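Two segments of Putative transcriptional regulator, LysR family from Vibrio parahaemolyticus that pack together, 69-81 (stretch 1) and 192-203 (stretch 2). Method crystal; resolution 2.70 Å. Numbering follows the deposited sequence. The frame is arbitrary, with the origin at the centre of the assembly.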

# COMPACT_ATOMS: atom_id res chain seq x y z
N ALA A 69 -6.51 -6.43 -16.11
CA ALA A 69 -6.49 -5.05 -15.64
C ALA A 69 -7.14 -4.14 -16.69
O ALA A 69 -6.75 -4.15 -17.84
CB ALA A 69 -5.07 -4.60 -15.35
N ASP A 70 -8.16 -3.39 -16.29
CA ASP A 70 -8.87 -2.53 -17.24
C ASP A 70 -8.06 -1.29 -17.59
O ASP A 70 -7.96 -0.91 -18.75
CB ASP A 70 -10.26 -2.14 -16.71
CG ASP A 70 -11.30 -3.22 -16.96
OD1 ASP A 70 -11.16 -3.96 -17.97
OD2 ASP A 70 -12.26 -3.33 -16.17
N LEU A 71 -7.44 -0.70 -16.56
CA LEU A 71 -6.66 0.53 -16.68
C LEU A 71 -5.50 0.46 -15.70
O LEU A 71 -5.61 -0.13 -14.62
CB LEU A 71 -7.56 1.72 -16.33
CG LEU A 71 -6.99 3.14 -16.33
CD1 LEU A 71 -6.60 3.58 -17.73
CD2 LEU A 71 -8.03 4.08 -15.74
N ALA A 72 -4.37 1.05 -16.05
CA ALA A 72 -3.26 1.15 -15.13
C ALA A 72 -2.97 2.63 -14.86
O ALA A 72 -2.90 3.42 -15.80
CB ALA A 72 -2.04 0.46 -15.70
N ILE A 73 -2.81 3.00 -13.59
CA ILE A 73 -2.33 4.36 -13.28
C ILE A 73 -0.93 4.35 -12.63
O ILE A 73 -0.77 3.87 -11.50
CB ILE A 73 -3.31 5.13 -12.39
CG1 ILE A 73 -4.71 5.13 -13.01
CG2 ILE A 73 -2.77 6.55 -12.15
CD1 ILE A 73 -5.83 5.65 -12.08
N CYS A 74 0.06 4.87 -13.34
CA CYS A 74 1.42 4.88 -12.83
C CYS A 74 2.32 5.77 -13.67
O CYS A 74 1.86 6.50 -14.53
CB CYS A 74 2.00 3.48 -12.89
SG CYS A 74 2.33 2.90 -14.59
N ARG A 75 3.62 5.68 -13.41
CA ARG A 75 4.64 6.21 -14.30
C ARG A 75 5.35 5.05 -15.01
O ARG A 75 6.27 4.46 -14.46
CB ARG A 75 5.67 6.99 -13.49
CG ARG A 75 6.51 7.90 -14.33
CD ARG A 75 7.74 8.37 -13.59
NE ARG A 75 8.96 7.78 -14.15
CZ ARG A 75 9.66 8.34 -15.13
NH1 ARG A 75 9.26 9.51 -15.65
NH2 ARG A 75 10.74 7.74 -15.59
N PRO A 76 4.91 4.71 -16.23
CA PRO A 76 5.57 3.65 -16.99
C PRO A 76 7.07 3.89 -17.10
O PRO A 76 7.48 4.93 -17.61
CB PRO A 76 4.95 3.77 -18.38
CG PRO A 76 3.64 4.41 -18.15
CD PRO A 76 3.81 5.34 -16.98
N THR A 77 7.87 2.93 -16.65
CA THR A 77 9.33 3.07 -16.69
C THR A 77 9.86 3.12 -18.13
O THR A 77 11.07 3.11 -18.35
CB THR A 77 10.06 1.94 -15.89
OG1 THR A 77 9.58 0.65 -16.30
CG2 THR A 77 9.85 2.10 -14.38
N GLY A 78 8.96 3.16 -19.10
CA GLY A 78 9.35 3.27 -20.50
C GLY A 78 8.18 3.34 -21.47
O GLY A 78 7.02 3.28 -21.05
N PRO A 79 8.47 3.46 -22.77
CA PRO A 79 7.45 3.48 -23.83
C PRO A 79 6.51 2.29 -23.73
O PRO A 79 6.96 1.17 -23.52
CB PRO A 79 8.28 3.38 -25.11
CG PRO A 79 9.62 3.90 -24.74
CD PRO A 79 9.84 3.54 -23.31
N VAL A 80 5.22 2.53 -23.92
CA VAL A 80 4.21 1.51 -23.64
C VAL A 80 3.49 0.95 -24.87
O VAL A 80 2.60 0.11 -24.73
CB VAL A 80 3.15 2.04 -22.65
CG1 VAL A 80 3.81 2.57 -21.39
CG2 VAL A 80 2.29 3.12 -23.31
N GLU A 81 3.87 1.40 -26.07
CA GLU A 81 3.26 0.92 -27.31
C GLU A 81 3.41 -0.60 -27.44
O GLU A 81 4.50 -1.15 -27.22
CB GLU A 81 3.90 1.59 -28.53
CG GLU A 81 3.76 3.10 -28.53
CD GLU A 81 4.65 3.77 -27.51
OE1 GLU A 81 4.15 4.64 -26.76
OE2 GLU A 81 5.86 3.41 -27.45
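Stretch 2, residues 192-203: FDYSMIWHARCE

Stretch 2 pairs with stretch 1 through backbone hydrogen bonds between two antiparallel strands, 71-74 and a strand beginning at Tyr 194, whose axes run at 156° and approach to 4.4 Å. Ala 72 and Ile 197 form a reciprocal pair, with Ala 72 N donating to Ile 197 O at 2.6 Å and Ile 197 N to Ala 72 O at 2.5 Å. Two residues along, Cys 74 N bonds to Ser 195 O (3.1 Å) and Ser 195 N to Cys 74 O (2.9 Å); Ser 195 OG adds a weak bond to Cys 74 O at 3.4 Å. Between these pairs lies the non-hydrogen-bonded bridge of Ile 73 and selenomethionine Met 196.

Side chains alternate between the two faces along each strand, so bridged partners share a face. On the face carrying Ala 72, Cys 74 and Ser 195, Ile 197 is the main apolar contact: its CB lies 3.9 Å from Ala 72 CB, and its CD1 reaches Pro 76 CG at 3.2 Å. On the other, Ile 73 CG1 meets Met 196 CG at 4.3 Å. Cys 74 CA sits over the face of the Tyr 194 ring, 4.0 Å from its centroid, while Ile 73 CG2 touches the ring edge. At opposite ends of the pairing, Leu 71 CD1 packs on Trp 198 CE3 (3.6 Å) and Arg 75 CD on Phe 192 CD1 (3.6 Å).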

# COMPACT_ATOMS: atom_id res chain seq x y z
N PHE A 192 8.24 14.51 -12.67
CA PHE A 192 7.93 13.46 -13.63
C PHE A 192 6.44 13.52 -13.85
O PHE A 192 5.76 14.26 -13.15
CB PHE A 192 8.35 12.08 -13.12
CG PHE A 192 7.83 11.72 -11.74
CD1 PHE A 192 6.61 11.07 -11.58
CD2 PHE A 192 8.59 11.95 -10.61
CE1 PHE A 192 6.14 10.70 -10.30
CE2 PHE A 192 8.13 11.57 -9.33
CZ PHE A 192 6.90 10.95 -9.18
N ASP A 193 5.93 12.77 -14.81
CA ASP A 193 4.48 12.73 -14.91
C ASP A 193 3.85 11.35 -14.84
O ASP A 193 4.42 10.36 -15.32
CB ASP A 193 3.91 13.57 -16.07
CG ASP A 193 4.84 13.64 -17.26
OD1 ASP A 193 4.89 14.73 -17.90
OD2 ASP A 193 5.51 12.62 -17.56
N TYR A 194 2.69 11.31 -14.17
CA TYR A 194 1.88 10.11 -14.05
C TYR A 194 0.94 10.04 -15.23
O TYR A 194 0.75 11.02 -15.94
CB TYR A 194 1.06 10.15 -12.76
CG TYR A 194 1.46 9.14 -11.72
CD1 TYR A 194 2.78 9.03 -11.31
CD2 TYR A 194 0.51 8.31 -11.13
CE1 TYR A 194 3.16 8.11 -10.34
CE2 TYR A 194 0.87 7.38 -10.15
CZ TYR A 194 2.20 7.28 -9.76
OH TYR A 194 2.57 6.37 -8.79
N SER A 195 0.36 8.86 -15.43
CA SER A 195 -0.49 8.57 -16.59
C SER A 195 -1.48 7.42 -16.37
O SER A 195 -1.40 6.70 -15.39
CB SER A 195 0.36 8.31 -17.84
OG SER A 195 1.70 8.04 -17.51
N MSE A 196 -2.43 7.31 -17.28
CA MSE A 196 -3.30 6.15 -17.35
C MSE A 196 -2.74 5.28 -18.44
O MSE A 196 -2.21 5.80 -19.43
CB MSE A 196 -4.70 6.55 -17.73
CG MSE A 196 -5.47 7.27 -16.65
SE MSE A 196 -7.25 7.75 -17.34
CE MSE A 196 -6.72 8.80 -18.90
N ILE A 197 -2.83 3.97 -18.27
CA ILE A 197 -2.41 3.06 -19.32
C ILE A 197 -3.48 2.02 -19.52
O ILE A 197 -4.03 1.51 -18.55
CB ILE A 197 -1.07 2.37 -18.96
CG1 ILE A 197 -0.13 3.35 -18.25
CG2 ILE A 197 -0.43 1.78 -20.22
CD1 ILE A 197 0.57 4.32 -19.15
N TRP A 198 -3.78 1.69 -20.77
CA TRP A 198 -4.75 0.65 -21.05
C TRP A 198 -4.50 -0.08 -22.37
O TRP A 198 -3.78 0.41 -23.24
CB TRP A 198 -6.19 1.21 -21.01
CG TRP A 198 -6.47 2.22 -22.07
CD1 TRP A 198 -7.05 1.98 -23.27
CD2 TRP A 198 -6.19 3.62 -22.03
NE1 TRP A 198 -7.15 3.15 -23.98
CE2 TRP A 198 -6.63 4.18 -23.23
CE3 TRP A 198 -5.62 4.47 -21.07
CZ2 TRP A 198 -6.50 5.53 -23.53
CZ3 TRP A 198 -5.49 5.82 -21.36
CH2 TRP A 198 -5.93 6.34 -22.58
N HIS A 199 -5.11 -1.25 -22.49
CA HIS A 199 -5.03 -2.06 -23.70
C HIS A 199 -5.91 -1.47 -24.81
O HIS A 199 -6.99 -0.94 -24.55
CB HIS A 199 -5.48 -3.49 -23.37
CG HIS A 199 -4.98 -4.53 -24.33
ND1 HIS A 199 -5.61 -4.82 -25.52
CD2 HIS A 199 -3.94 -5.39 -24.24
CE1 HIS A 199 -4.97 -5.79 -26.14
NE2 HIS A 199 -3.95 -6.16 -25.38
N ALA A 200 -5.45 -1.56 -26.06
CA ALA A 200 -6.27 -1.19 -27.20
C ALA A 200 -7.67 -1.80 -27.03
O ALA A 200 -8.68 -1.18 -27.36
CB ALA A 200 -5.64 -1.68 -28.47
N ARG A 201 -7.70 -3.02 -26.50
CA ARG A 201 -8.94 -3.74 -26.24
C ARG A 201 -9.96 -2.97 -25.38
O ARG A 201 -11.15 -3.31 -25.37
CB ARG A 201 -8.64 -5.10 -25.61
CG ARG A 201 -9.52 -5.45 -24.42
CD ARG A 201 -8.69 -6.06 -23.28
NE ARG A 201 -7.99 -7.25 -23.74
CZ ARG A 201 -7.15 -7.98 -23.01
NH1 ARG A 201 -6.90 -7.62 -21.74
NH2 ARG A 201 -6.57 -9.06 -23.54
N CYS A 202 -9.49 -1.96 -24.65
CA CYS A 202 -10.39 -1.16 -23.82
C CYS A 202 -10.54 0.24 -24.39
O CYS A 202 -11.11 1.11 -23.74
CB CYS A 202 -9.88 -1.05 -22.38
SG CYS A 202 -10.00 -2.55 -21.39
N GLU A 203 -10.02 0.45 -25.59
CA GLU A 203 -9.99 1.78 -26.17
C GLU A 203 -11.37 2.28 -26.53
O GLU A 203 -11.72 3.45 -26.29
CB GLU A 203 -9.11 1.79 -27.42
CG GLU A 203 -9.14 3.09 -28.16
CD GLU A 203 -8.51 4.20 -27.35
OE1 GLU A 203 -7.27 4.23 -27.26
OE2 GLU A 203 -9.26 5.04 -26.81